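Local coordinates for ribulose-5-phosphate reductase 1 (PDB 6XHK), which reduces D-ribulose 5-phosphate to D-ribitol 5-phosphate with NADPH, supplying ribitol units for wall teichoic acid synthesis in Staphylococcus aureus, at residues Phe167-Asp172 against Phe227-Gly232; Tyr193-Thr198 against Leu221-Ala226. All blocks are in the same frame, centred on the assembly; numbering follows the deposited sequence.

Interaction 1 of 2, residues Phe167-Asp172 against Phe227-Gly232. With NDP (NADPH dihydro-nicotinamide-adenine-dinucleotide phosphate), chain B.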
loop_
_atom_site.group_PDB
_atom_site.type_symbol
_atom_site.label_atom_id
_atom_site.label_comp_id
_atom_site.label_asym_id
_atom_site.label_seq_id
_atom_site.Cartn_x
_atom_site.Cartn_y
_atom_site.Cartn_z
ATOM N N PHE A 167 -1.794 -17.822 -11.057
ATOM C CA PHE A 167 -2.489 -16.694 -10.460
ATOM C C PHE A 167 -3.029 -15.717 -11.505
ATOM O O PHE A 167 -2.474 -15.569 -12.596
ATOM C CB PHE A 167 -1.557 -15.972 -9.496
ATOM C CG PHE A 167 -0.965 -16.864 -8.453
ATOM C CD1 PHE A 167 -1.615 -17.046 -7.237
ATOM C CD2 PHE A 167 0.254 -17.487 -8.657
ATOM C CE1 PHE A 167 -1.075 -17.854 -6.251
ATOM C CE2 PHE A 167 0.808 -18.296 -7.675
ATOM C CZ PHE A 167 0.144 -18.483 -6.473
ATOM N N GLY A 168 -4.140 -15.068 -11.164
ATOM C CA GLY A 168 -4.630 -13.926 -11.914
ATOM C C GLY A 168 -4.709 -12.708 -11.012
ATOM O O GLY A 168 -4.968 -12.826 -9.815
ATOM N N ILE A 169 -4.465 -11.532 -11.594
ATOM C CA ILE A 169 -4.464 -10.262 -10.869
ATOM C C ILE A 169 -5.267 -9.254 -11.687
ATOM O O ILE A 169 -4.893 -8.936 -12.824
ATOM C CB ILE A 169 -3.036 -9.742 -10.636
ATOM C CG1 ILE A 169 -2.269 -10.698 -9.732
ATOM C CG2 ILE A 169 -3.089 -8.397 -9.975
ATOM C CD1 ILE A 169 -0.806 -10.404 -9.612
ATOM N N TRP A 170 -6.376 -8.761 -11.132
ATOM C CA TRP A 170 -7.122 -7.673 -11.762
ATOM C C TRP A 170 -6.670 -6.327 -11.209
ATOM O O TRP A 170 -6.508 -6.169 -9.996
ATOM C CB TRP A 170 -8.639 -7.812 -11.579
ATOM C CG TRP A 170 -9.350 -8.525 -12.699
ATOM C CD1 TRP A 170 -10.241 -7.978 -13.599
ATOM C CD2 TRP A 170 -9.248 -9.908 -13.031
ATOM N NE1 TRP A 170 -10.675 -8.944 -14.485
ATOM C CE2 TRP A 170 -10.083 -10.136 -14.154
ATOM C CE3 TRP A 170 -8.523 -10.983 -12.495
ATOM C CZ2 TRP A 170 -10.211 -11.386 -14.735
ATOM C CZ3 TRP A 170 -8.647 -12.222 -13.085
ATOM C CH2 TRP A 170 -9.488 -12.415 -14.190
ATOM N N GLY A 171 -6.476 -5.358 -12.112
ATOM C CA GLY A 171 -5.965 -4.040 -11.757
ATOM C C GLY A 171 -4.506 -3.816 -12.113
ATOM O O GLY A 171 -3.621 -4.484 -11.562
ATOM N N ASP A 172 -4.250 -2.870 -13.027
ATOM C CA ASP A 172 -2.923 -2.563 -13.550
ATOM C C ASP A 172 -2.267 -1.389 -12.813
ATOM O O ASP A 172 -1.516 -0.623 -13.420
ATOM C CB ASP A 172 -3.021 -2.266 -15.044
ATOM C CG ASP A 172 -4.121 -1.265 -15.379
ATOM O OD1 ASP A 172 -4.740 -0.730 -14.453
ATOM O OD2 ASP A 172 -4.337 -0.961 -16.564
ATOM N N PHE A 227 -6.569 -12.316 -7.396
ATOM C CA PHE A 227 -6.396 -11.166 -6.505
ATOM C C PHE A 227 -7.112 -9.975 -7.114
ATOM O O PHE A 227 -6.825 -9.597 -8.253
ATOM C CB PHE A 227 -4.927 -10.828 -6.318
ATOM C CG PHE A 227 -4.203 -11.820 -5.525
ATOM C CD1 PHE A 227 -4.122 -11.700 -4.155
ATOM C CD2 PHE A 227 -3.595 -12.898 -6.146
ATOM C CE1 PHE A 227 -3.438 -12.637 -3.395
ATOM C CE2 PHE A 227 -2.915 -13.852 -5.401
ATOM C CZ PHE A 227 -2.833 -13.722 -4.016
ATOM N N GLU A 228 -8.046 -9.395 -6.377
ATOM C CA GLU A 228 -8.760 -8.205 -6.826
ATOM C C GLU A 228 -8.090 -6.958 -6.248
ATOM O O GLU A 228 -8.227 -6.676 -5.051
ATOM C CB GLU A 228 -10.230 -8.272 -6.430
ATOM C CG GLU A 228 -11.074 -7.226 -7.127
ATOM C CD GLU A 228 -11.427 -6.058 -6.200
ATOM O OE1 GLU A 228 -11.055 -6.085 -4.996
ATOM O OE2 GLU A 228 -12.088 -5.116 -6.681
ATOM N N CYS A 229 -7.375 -6.213 -7.107
ATOM C CA CYS A 229 -6.604 -5.027 -6.743
ATOM C C CYS A 229 -7.132 -3.791 -7.468
ATOM O O CYS A 229 -6.371 -2.908 -7.893
ATOM C CB CYS A 229 -5.125 -5.240 -7.034
ATOM S SG CYS A 229 -4.436 -6.720 -6.359
ATOM N N VAL A 230 -8.457 -3.765 -7.635
ATOM C CA VAL A 230 -9.246 -2.685 -8.220
ATOM C C VAL A 230 -10.190 -2.177 -7.137
ATOM O O VAL A 230 -10.692 -2.962 -6.330
ATOM C CB VAL A 230 -10.046 -3.217 -9.431
ATOM C CG1 VAL A 230 -10.894 -2.152 -10.082
ATOM C CG2 VAL A 230 -9.141 -3.883 -10.393
ATOM N N GLY A 231 -10.453 -0.878 -7.100
ATOM C CA GLY A 231 -11.368 -0.348 -6.120
ATOM C C GLY A 231 -12.633 0.228 -6.734
ATOM O O GLY A 231 -12.868 0.176 -7.938
ATOM N N GLY A 232 -13.456 0.789 -5.854
ATOM C CA GLY A 232 -14.464 1.719 -6.298
ATOM C C GLY A 232 -15.524 1.052 -7.137
ATOM O O GLY A 232 -15.833 -0.129 -6.973
HETATM P PA NDP B . -5.078 2.680 -8.709
HETATM O O1A NDP B . -5.456 4.117 -8.927
HETATM O O2A NDP B . -3.606 2.470 -9.046
HETATM O O5B NDP B . -6.081 1.720 -9.623
HETATM C C5B NDP B . -5.669 0.363 -9.996
HETATM C C4B NDP B . -5.929 0.082 -11.524
HETATM O O4B NDP B . -7.005 -0.629 -11.729
HETATM C C3B NDP B . -6.161 1.410 -12.302
HETATM O O3B NDP B . -5.216 1.585 -13.264
HETATM C C2B NDP B . -7.497 1.280 -13.022
HETATM O O2B NDP B . -7.255 1.856 -14.373
HETATM C C1B NDP B . -7.680 -0.017 -13.070
HETATM N N9A NDP B . -9.069 -0.443 -13.269
HETATM C C8A NDP B . -10.212 0.302 -13.276
HETATM N N7A NDP B . -11.271 -0.524 -13.513
HETATM C C5A NDP B . -10.788 -1.749 -13.649
HETATM C C6A NDP B . -11.492 -3.081 -13.934
HETATM N N6A NDP B . -12.931 -3.097 -14.078
HETATM N N1A NDP B . -10.708 -4.266 -14.043
HETATM C C2A NDP B . -9.269 -4.227 -13.896
HETATM N N3A NDP B . -8.604 -2.937 -13.620
HETATM C C4A NDP B . -9.427 -1.701 -13.504
HETATM O O3 NDP B . -5.264 2.249 -7.086
HETATM P PN NDP B . -4.417 1.012 -6.289
HETATM O O1N NDP B . -3.807 0.033 -7.296
HETATM O O2N NDP B . -3.285 1.603 -5.515
HETATM O O5D NDP B . -5.486 0.278 -5.243
HETATM C C5D NDP B . -6.906 0.399 -5.475
HETATM C C4D NDP B . -7.768 0.070 -4.359
HETATM O O4D NDP B . -7.015 -0.688 -3.186
HETATM C C3D NDP B . -8.385 1.318 -3.685
HETATM O O3D NDP B . -9.844 1.118 -3.436
HETATM C C2D NDP B . -7.691 1.472 -2.531
HETATM O O2D NDP B . -8.414 2.196 -1.486
HETATM C C1D NDP B . -7.329 -0.051 -2.073
HETATM N N1N NDP B . -6.320 -0.163 -0.997
HETATM C C2N NDP B . -6.549 -1.199 0.013
HETATM C C3N NDP B . -5.712 -1.319 1.299
HETATM C C7N NDP B . -6.073 -2.470 2.324
HETATM O O7N NDP B . -5.748 -2.375 3.484
HETATM N N7N NDP B . -6.801 -3.647 1.844
HETATM C C4N NDP B . -4.400 -0.505 1.413
HETATM C C5N NDP B . -4.342 0.696 0.442
HETATM C C6N NDP B . -5.137 0.695 -0.882
HETATM P P2B NDP B . -8.098 3.201 -14.729
HETATM O O1X NDP B . -9.558 3.045 -14.363
HETATM O O2X NDP B . -7.518 4.341 -13.910
HETATM O O3X NDP B . -7.973 3.448 -16.224
#

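Interaction 2 of 2, residues Tyr193-Thr198 against Leu221-Ala226. With NDP (NADPH dihydro-nicotinamide-adenine-dinucleotide phosphate), chain B.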
loop_
_atom_site.group_PDB
_atom_site.type_symbol
_atom_site.label_atom_id
_atom_site.label_comp_id
_atom_site.label_asym_id
_atom_site.label_seq_id
_atom_site.Cartn_x
_atom_site.Cartn_y
_atom_site.Cartn_z
ATOM N N TYR A 193 -0.896 -13.974 -14.500
ATOM C CA TYR A 193 -1.612 -13.208 -15.515
ATOM C C TYR A 193 -2.141 -11.928 -14.876
ATOM O O TYR A 193 -2.634 -11.952 -13.746
ATOM C CB TYR A 193 -2.807 -14.010 -16.114
ATOM C CG TYR A 193 -2.488 -15.333 -16.794
ATOM C CD1 TYR A 193 -1.202 -15.640 -17.213
ATOM C CD2 TYR A 193 -3.471 -16.301 -16.957
ATOM C CE1 TYR A 193 -0.904 -16.848 -17.812
ATOM C CE2 TYR A 193 -3.183 -17.512 -17.552
ATOM C CZ TYR A 193 -1.895 -17.782 -17.979
ATOM O OH TYR A 193 -1.604 -18.991 -18.578
ATOM N N VAL A 194 -2.066 -10.814 -15.604
ATOM C CA VAL A 194 -2.512 -9.516 -15.107
ATOM C C VAL A 194 -3.552 -8.976 -16.085
ATOM O O VAL A 194 -3.370 -9.058 -17.306
ATOM C CB VAL A 194 -1.327 -8.531 -14.928
ATOM C CG1 VAL A 194 -1.802 -7.118 -14.579
ATOM C CG2 VAL A 194 -0.359 -9.045 -13.885
ATOM N N PHE A 195 -4.647 -8.444 -15.548
ATOM C CA PHE A 195 -5.747 -7.903 -16.337
ATOM C C PHE A 195 -5.919 -6.432 -15.996
ATOM O O PHE A 195 -6.035 -6.074 -14.816
ATOM C CB PHE A 195 -7.054 -8.670 -16.065
ATOM C CG PHE A 195 -6.934 -10.152 -16.293
ATOM C CD1 PHE A 195 -6.355 -10.971 -15.329
ATOM C CD2 PHE A 195 -7.352 -10.718 -17.487
ATOM C CE1 PHE A 195 -6.215 -12.323 -15.546
ATOM C CE2 PHE A 195 -7.209 -12.049 -17.704
ATOM C CZ PHE A 195 -6.632 -12.856 -16.731
ATOM N N GLY A 196 -5.942 -5.585 -17.022
ATOM C CA GLY A 196 -6.075 -4.171 -16.765
ATOM C C GLY A 196 -6.791 -3.449 -17.870
ATOM O O GLY A 196 -7.474 -4.085 -18.670
ATOM N N LYS A 197 -6.600 -2.133 -17.951
ATOM C CA LYS A 197 -7.331 -1.280 -18.885
ATOM C C LYS A 197 -6.472 -0.472 -19.870
ATOM O O LYS A 197 -7.003 -0.079 -20.912
ATOM C CB LYS A 197 -8.221 -0.286 -18.116
ATOM C CG LYS A 197 -9.399 -0.886 -17.375
ATOM C CD LYS A 197 -10.216 0.177 -16.642
ATOM C CE LYS A 197 -10.978 1.091 -17.608
ATOM N NZ LYS A 197 -12.145 1.812 -17.011
ATOM N N THR A 198 -5.198 -0.184 -19.581
ATOM C CA THR A 198 -4.428 0.784 -20.364
ATOM C C THR A 198 -3.063 0.227 -20.737
ATOM O O THR A 198 -2.385 -0.376 -19.896
ATOM C CB THR A 198 -4.236 2.099 -19.594
ATOM O OG1 THR A 198 -4.042 1.822 -18.203
ATOM C CG2 THR A 198 -5.448 2.993 -19.767
ATOM N N LEU A 221 -9.113 -19.248 -21.306
ATOM C CA LEU A 221 -8.059 -18.859 -20.393
ATOM C C LEU A 221 -8.449 -19.287 -18.994
ATOM O O LEU A 221 -9.624 -19.229 -18.616
ATOM C CB LEU A 221 -7.837 -17.351 -20.458
ATOM C CG LEU A 221 -6.615 -16.734 -19.782
ATOM C CD1 LEU A 221 -5.321 -17.199 -20.457
ATOM C CD2 LEU A 221 -6.777 -15.241 -19.874
ATOM N N THR A 222 -7.465 -19.746 -18.227
ATOM C CA THR A 222 -7.831 -20.346 -16.955
ATOM C C THR A 222 -6.736 -20.162 -15.912
ATOM O O THR A 222 -5.552 -20.050 -16.241
ATOM C CB THR A 222 -8.139 -21.831 -17.130
ATOM O OG1 THR A 222 -8.687 -22.331 -15.907
ATOM C CG2 THR A 222 -6.865 -22.607 -17.494
ATOM N N PHE A 223 -7.162 -20.179 -14.647
ATOM C CA PHE A 223 -6.316 -19.958 -13.478
ATOM C C PHE A 223 -7.088 -20.416 -12.246
ATOM O O PHE A 223 -8.320 -20.497 -12.271
ATOM C CB PHE A 223 -5.948 -18.481 -13.328
ATOM C CG PHE A 223 -7.138 -17.557 -13.373
ATOM C CD1 PHE A 223 -7.602 -17.048 -14.578
ATOM C CD2 PHE A 223 -7.788 -17.194 -12.193
ATOM C CE1 PHE A 223 -8.691 -16.194 -14.600
ATOM C CE2 PHE A 223 -8.875 -16.348 -12.212
ATOM C CZ PHE A 223 -9.330 -15.846 -13.413
ATOM N N ASP A 224 -6.362 -20.678 -11.149
ATOM C CA ASP A 224 -6.992 -21.226 -9.952
ATOM C C ASP A 224 -7.049 -20.297 -8.747
ATOM O O ASP A 224 -7.784 -20.600 -7.800
ATOM C CB ASP A 224 -6.324 -22.552 -9.525
ATOM C CG ASP A 224 -4.810 -22.509 -9.559
ATOM O OD1 ASP A 224 -4.247 -21.978 -10.539
ATOM O OD2 ASP A 224 -4.183 -22.993 -8.590
ATOM N N HIS A 225 -6.314 -19.189 -8.742
ATOM C CA HIS A 225 -6.311 -18.280 -7.599
ATOM C C HIS A 225 -6.228 -16.862 -8.145
ATOM O O HIS A 225 -5.485 -16.610 -9.099
ATOM C CB HIS A 225 -5.115 -18.530 -6.673
ATOM C CG HIS A 225 -5.308 -19.649 -5.702
ATOM N ND1 HIS A 225 -5.544 -20.946 -6.098
ATOM C CD2 HIS A 225 -5.289 -19.668 -4.350
ATOM C CE1 HIS A 225 -5.671 -21.717 -5.034
ATOM N NE2 HIS A 225 -5.523 -20.965 -3.959
ATOM N N ALA A 226 -6.960 -15.926 -7.546
ATOM C CA ALA A 226 -6.991 -14.580 -8.110
ATOM C C ALA A 226 -6.971 -13.539 -7.007
ATOM O O ALA A 226 -7.289 -13.828 -5.852
ATOM C CB ALA A 226 -8.203 -14.376 -9.015
HETATM P PA NDP B . -5.078 2.680 -8.709
HETATM O O1A NDP B . -5.456 4.117 -8.927
HETATM O O2A NDP B . -3.606 2.470 -9.046
HETATM O O5B NDP B . -6.081 1.720 -9.623
HETATM C C5B NDP B . -5.669 0.363 -9.996
HETATM C C4B NDP B . -5.929 0.082 -11.524
HETATM O O4B NDP B . -7.005 -0.629 -11.729
HETATM C C3B NDP B . -6.161 1.410 -12.302
HETATM O O3B NDP B . -5.216 1.585 -13.264
HETATM C C2B NDP B . -7.497 1.280 -13.022
HETATM O O2B NDP B . -7.255 1.856 -14.373
HETATM C C1B NDP B . -7.680 -0.017 -13.070
HETATM N N9A NDP B . -9.069 -0.443 -13.269
HETATM C C8A NDP B . -10.212 0.302 -13.276
HETATM N N7A NDP B . -11.271 -0.524 -13.513
HETATM C C5A NDP B . -10.788 -1.749 -13.649
HETATM C C6A NDP B . -11.492 -3.081 -13.934
HETATM N N6A NDP B . -12.931 -3.097 -14.078
HETATM N N1A NDP B . -10.708 -4.266 -14.043
HETATM C C2A NDP B . -9.269 -4.227 -13.896
HETATM N N3A NDP B . -8.604 -2.937 -13.620
HETATM C C4A NDP B . -9.427 -1.701 -13.504
HETATM O O3 NDP B . -5.264 2.249 -7.086
HETATM P PN NDP B . -4.417 1.012 -6.289
HETATM O O1N NDP B . -3.807 0.033 -7.296
HETATM O O2N NDP B . -3.285 1.603 -5.515
HETATM O O5D NDP B . -5.486 0.278 -5.243
HETATM C C5D NDP B . -6.906 0.399 -5.475
HETATM C C4D NDP B . -7.768 0.070 -4.359
HETATM O O4D NDP B . -7.015 -0.688 -3.186
HETATM C C3D NDP B . -8.385 1.318 -3.685
HETATM O O3D NDP B . -9.844 1.118 -3.436
HETATM C C2D NDP B . -7.691 1.472 -2.531
HETATM O O2D NDP B . -8.414 2.196 -1.486
HETATM C C1D NDP B . -7.329 -0.051 -2.073
HETATM N N1N NDP B . -6.320 -0.163 -0.997
HETATM C C2N NDP B . -6.549 -1.199 0.013
HETATM C C3N NDP B . -5.712 -1.319 1.299
HETATM C C7N NDP B . -6.073 -2.470 2.324
HETATM O O7N NDP B . -5.748 -2.375 3.484
HETATM N N7N NDP B . -6.801 -3.647 1.844
HETATM C C4N NDP B . -4.400 -0.505 1.413
HETATM C C5N NDP B . -4.342 0.696 0.442
HETATM C C6N NDP B . -5.137 0.695 -0.882
HETATM P P2B NDP B . -8.098 3.201 -14.729
HETATM O O1X NDP B . -9.558 3.045 -14.363
HETATM O O2X NDP B . -7.518 4.341 -13.910
HETATM O O3X NDP B . -7.973 3.448 -16.224
#

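Interaction 1 of 2, residues Phe167-Asp172 against Phe227-Gly232
Phe-167 meets the ring of Phe-227 at its edge: Phe-167 CD1 lies in the Phe-227 plane, 3.9 Å from Phe-227 CE2. CG anti to the carbonyl carbon in both (chi1 -70° in Phe-227) sets the two rings out in a common direction, alongside each other. Gly-168 O also sits near the Phe-227 plane, while Phe-156, from elsewhere in the chain, meets that ring at a steep angle. The Trp-170 indole stacks with Phe-195 of strand 191-196 and presents its edge to the adenine, with CD1 3.8 Å from NADPH N1A; its NE1 bonds to Gln-241 OE1.

The backbones are parallel neighbours in the Rossmann sheet. Phe-227 N donates to Gly-168 O, Trp-170 N to Phe-227 O (3.0 Å), and Cys-229 N to Trp-170 O. Beyond the last bond both chains turn into loops that receive the cofactor. Val-230 CG2 packs on Gly-171 CA at 3.5 Å and also lies 3.4 Å from adenine N3A; Gly-171, without a side chain, brings its own CA equally close to N3A. Val-230 CG1 reaches C5A.

Asp-172 is gripped through both oxygens, OD2 by the backbone N-H groups of Lys-197 and Thr-198. The strand pairing thus sets Gly-171 and Val-230 against the adenine, while at the same strand end Asp-172 OD1 accepts the ribose hydroxyl O3B at 2.6 Å.

Interaction 2 of 2, residues Tyr193-Thr198 against Leu221-Ala226
Apolar packing of Tyr-193 and Phe-195 on Leu-221 and Phe-223 joins strand 191-196 of the Rossmann fold to the loop that leads into strand 225-228. These strands are not neighbours in the parallel sheet, strand 166-170 lying between them, so mainly side chains bridge the gap: the nearest CA atoms, Tyr-193 and Phe-223, are 8.5 Å apart.

Leu-221 is the hub. Its CG is anti to the backbone N (chi1 -169°), and its two methyls part to different rings. Leu-221 CD1 lies 3.6 Å from Tyr-193 CE2, the two side chains crossing at a slant; Leu-221 CD2 approaches Phe-195 tip to tip, at the ring edge, 3.9 Å from both Phe-195 CE2 and CZ. Tyr-193 CE2 also lies near the carbonyl oxygen Thr-222 O, at 3.7 Å. Phe-223 adds a looser touch, its CE1 being 4.5 Å from Phe-195 CZ, and packs in turn on Tyr-245 of helix 232-245. Phe-212, on the outermost strand 210-213, meets Tyr-193 edge-to-face and Phe-195 with nearly parallel planes. Asp-224 ties the loop to the start of strand 166-170 through a bond from Asn-165.

Past the strand end the chain reaches the cofactor. Lys-197 lays its aliphatic part against the imidazole portion of the adenine, with CD 3.4 Å from NADPH C8A, and its NZ remains 3.9 Å from the 2'-phosphate oxygen O1X.

How the interactions relate
The centres of interactions 1 and 2 lie about 8 Å apart in one parallel sheet, where strand 166-170 is flanked by 191-196 and 225-228; the chain between the two segments of interaction 1 contains both segments of interaction 2. Two probable backbone bonds join them, Ile-169 O to Phe-195 N and Gly-171 N to Phe-195 O, each 2.8 Å. The indole of Trp-170 links the side chains, its CZ3 3.4 Å from Phe-195 CD1 and its CH2 3.5 Å from Phe-223 CZ. Both contacts reach the adenosine half of NADPH, interaction 1 through Trp-170, Gly-171, Asp-172 and Val-230, interaction 2 through Phe-195 and Lys-197. Gly-231 extends interaction 1 to the nicotinamide ribose, away from the predicted zinc ligands.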